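Local coordinates for protein DNA polymerase (Pyrobaculum calidifontis, PDB 5MDN) that probably extends DNA chains by adding deoxyribonucleotides from their triphosphates, as a family B DNA polymerase that also carries an exonuclease domain, at residues D225-Y230 with F235-L240. Residues are numbered along the deposited sequence; the frame is centred on the assembly and turned at random.
Sequences DVIVGY and FDWPYL
Ile227 meets Trp237 through its CG2 methyl, which lies at the edge of the indole, near the ring plane, with CG2 4.0 Å from CZ2 of Trp237. With CG1 beside the backbone N (chi1 -69°), CG2 is the branch that reaches the ring, and the two side chains cross at about a right angle. A beta-branched, wholly apolar residue suits this interior strand, flanked by strands 165-172 and 274-277. Trp237, with chi1 -76°, sends its indole from the helix toward the sheet; its NE1 hydrogen-bonds to OD1 of Asn275, which helps fix the ring's rotation, and Phe168 meets the indole with planes inclined at about 45°. Asp236, the residue before Trp237, also faces the strand, but its OD2 lies 4.4 Å from Tyr230 O, too far for a hydrogen bond. The Tyr230 side chain leaves the backbone away from the helix, its hydroxyl hydrogen-bonded to Lys291 O. Helix 232-247 thus packs on the mixed sheet of the RNase H-like exonuclease domain by apolar contact. Asp236 and Asp169 belong to a magnesium site, though that ion is not bound to them here; their side chains lie about 5 Å apart, and the apolar packing is consistent with keeping Asp236 turned toward that site.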
loop_
_atom_site.group_PDB
_atom_site.type_symbol
_atom_site.label_atom_id
_atom_site.label_comp_id
_atom_site.label_asym_id
_atom_site.label_seq_id
_atom_site.Cartn_x
_atom_site.Cartn_y
_atom_site.Cartn_z
ATOM N N ASP A 225 -18.313 -4.528 -10.856
ATOM C CA ASP A 225 -18.224 -4.704 -9.413
ATOM C C ASP A 225 -16.934 -4.123 -8.850
ATOM O O ASP A 225 -16.926 -3.594 -7.732
ATOM C CB ASP A 225 -18.328 -6.189 -9.056
ATOM C CG ASP A 225 -19.595 -6.829 -9.589
ATOM O OD1 ASP A 225 -20.696 -6.373 -9.214
ATOM O OD2 ASP A 225 -19.490 -7.791 -10.381
ATOM N N VAL A 226 -15.840 -4.223 -9.603
ATOM C CA VAL A 226 -14.556 -3.641 -9.235
ATOM C C VAL A 226 -14.117 -2.697 -10.346
ATOM O O VAL A 226 -14.225 -3.024 -11.534
ATOM C CB VAL A 226 -13.488 -4.728 -8.989
ATOM C CG1 VAL A 226 -12.252 -4.120 -8.344
ATOM C CG2 VAL A 226 -14.054 -5.845 -8.124
ATOM N N ILE A 227 -13.625 -1.522 -9.958
ATOM C CA ILE A 227 -13.009 -0.577 -10.881
ATOM C C ILE A 227 -11.539 -0.456 -10.505
ATOM O O ILE A 227 -11.210 -0.022 -9.393
ATOM C CB ILE A 227 -13.705 0.791 -10.849
ATOM C CG1 ILE A 227 -15.104 0.692 -11.460
ATOM C CG2 ILE A 227 -12.874 1.832 -11.584
ATOM C CD1 ILE A 227 -15.910 1.973 -11.358
ATOM N N VAL A 228 -10.656 -0.837 -11.424
ATOM C CA VAL A 228 -9.219 -0.835 -11.184
ATOM C C VAL A 228 -8.569 0.240 -12.041
ATOM O O VAL A 228 -8.951 0.449 -13.198
ATOM C CB VAL A 228 -8.588 -2.212 -11.472
ATOM C CG1 VAL A 228 -8.518 -3.040 -10.198
ATOM C CG2 VAL A 228 -9.379 -2.941 -12.545
ATOM N N GLY A 229 -7.587 0.927 -11.460
ATOM C CA GLY A 229 -6.767 1.877 -12.182
ATOM C C GLY A 229 -5.385 1.896 -11.571
ATOM O O GLY A 229 -5.129 1.267 -10.541
ATOM N N TYR A 230 -4.486 2.627 -12.219
ATOM C CA TYR A 230 -3.135 2.826 -11.712
ATOM C C TYR A 230 -2.985 4.289 -11.318
ATOM O O TYR A 230 -3.066 5.177 -12.173
ATOM C CB TYR A 230 -2.084 2.422 -12.744
ATOM C CG TYR A 230 -0.733 2.146 -12.126
ATOM C CD1 TYR A 230 0.188 3.167 -11.930
ATOM C CD2 TYR A 230 -0.385 0.863 -11.723
ATOM C CE1 TYR A 230 1.421 2.915 -11.356
ATOM C CE2 TYR A 230 0.845 0.602 -11.150
ATOM C CZ TYR A 230 1.744 1.632 -10.969
ATOM O OH TYR A 230 2.969 1.380 -10.398
ATOM N N PHE A 235 -4.488 10.658 -9.087
ATOM C CA PHE A 235 -4.702 11.632 -10.153
ATOM C C PHE A 235 -6.065 11.485 -10.816
ATOM O O PHE A 235 -6.827 12.457 -10.861
ATOM C CB PHE A 235 -3.585 11.521 -11.199
ATOM C CG PHE A 235 -3.632 12.600 -12.249
ATOM C CD1 PHE A 235 -4.369 12.426 -13.411
ATOM C CD2 PHE A 235 -2.935 13.786 -12.076
ATOM C CE1 PHE A 235 -4.415 13.414 -14.377
ATOM C CE2 PHE A 235 -2.974 14.779 -13.040
ATOM C CZ PHE A 235 -3.715 14.592 -14.192
ATOM N N ASP A 236 -6.379 10.306 -11.363
ATOM C CA ASP A 236 -7.511 10.162 -12.277
ATOM C C ASP A 236 -8.819 10.623 -11.640
ATOM O O ASP A 236 -9.491 11.521 -12.158
ATOM C CB ASP A 236 -7.620 8.711 -12.748
ATOM C CG ASP A 236 -6.449 8.291 -13.618
ATOM O OD1 ASP A 236 -5.508 9.095 -13.785
ATOM O OD2 ASP A 236 -6.474 7.157 -14.141
ATOM N N TRP A 237 -9.204 10.009 -10.520
ATOM C CA TRP A 237 -10.468 10.384 -9.884
ATOM C C TRP A 237 -10.501 11.843 -9.446
ATOM O O TRP A 237 -11.502 12.522 -9.734
ATOM C CB TRP A 237 -10.773 9.441 -8.715
ATOM C CG TRP A 237 -11.267 8.086 -9.135
ATOM C CD1 TRP A 237 -10.753 6.877 -8.766
ATOM C CD2 TRP A 237 -12.375 7.803 -10.002
ATOM N NE1 TRP A 237 -11.470 5.861 -9.348
ATOM C CE2 TRP A 237 -12.469 6.401 -10.112
ATOM C CE3 TRP A 237 -13.293 8.597 -10.696
ATOM C CZ2 TRP A 237 -13.446 5.778 -10.888
ATOM C CZ3 TRP A 237 -14.261 7.976 -11.465
ATOM C CH2 TRP A 237 -14.330 6.581 -11.555
ATOM N N PRO A 238 -9.493 12.387 -8.752
ATOM C CA PRO A 238 -9.537 13.827 -8.440
ATOM C C PRO A 238 -9.665 14.712 -9.668
ATOM O O PRO A 238 -10.317 15.762 -9.598
ATOM C CB PRO A 238 -8.213 14.073 -7.706
ATOM C CG PRO A 238 -7.829 12.758 -7.155
ATOM C CD PRO A 238 -8.340 11.724 -8.110
ATOM N N TYR A 239 -9.059 14.328 -10.793
ATOM C CA TYR A 239 -9.151 15.154 -11.991
ATOM C C TYR A 239 -10.535 15.060 -12.621
ATOM O O TYR A 239 -11.166 16.085 -12.910
ATOM C CB TYR A 239 -8.076 14.751 -12.998
ATOM C CG TYR A 239 -7.782 15.840 -13.999
ATOM C CD1 TYR A 239 -8.503 15.935 -15.182
ATOM C CD2 TYR A 239 -6.799 16.787 -13.751
ATOM C CE1 TYR A 239 -8.244 16.936 -16.095
ATOM C CE2 TYR A 239 -6.532 17.793 -14.657
ATOM C CZ TYR A 239 -7.258 17.864 -15.827
ATOM O OH TYR A 239 -6.992 18.865 -16.732
ATOM N N LEU A 240 -11.023 13.838 -12.853
ATOM C CA LEU A 240 -12.345 13.670 -13.453
ATOM C C LEU A 240 -13.434 14.279 -12.578
ATOM O O LEU A 240 -14.409 14.837 -13.091
ATOM C CB LEU A 240 -12.629 12.191 -13.712
ATOM C CG LEU A 240 -11.828 11.539 -14.837
ATOM C CD1 LEU A 240 -11.804 10.026 -14.677
ATOM C CD2 LEU A 240 -12.388 11.934 -16.195
#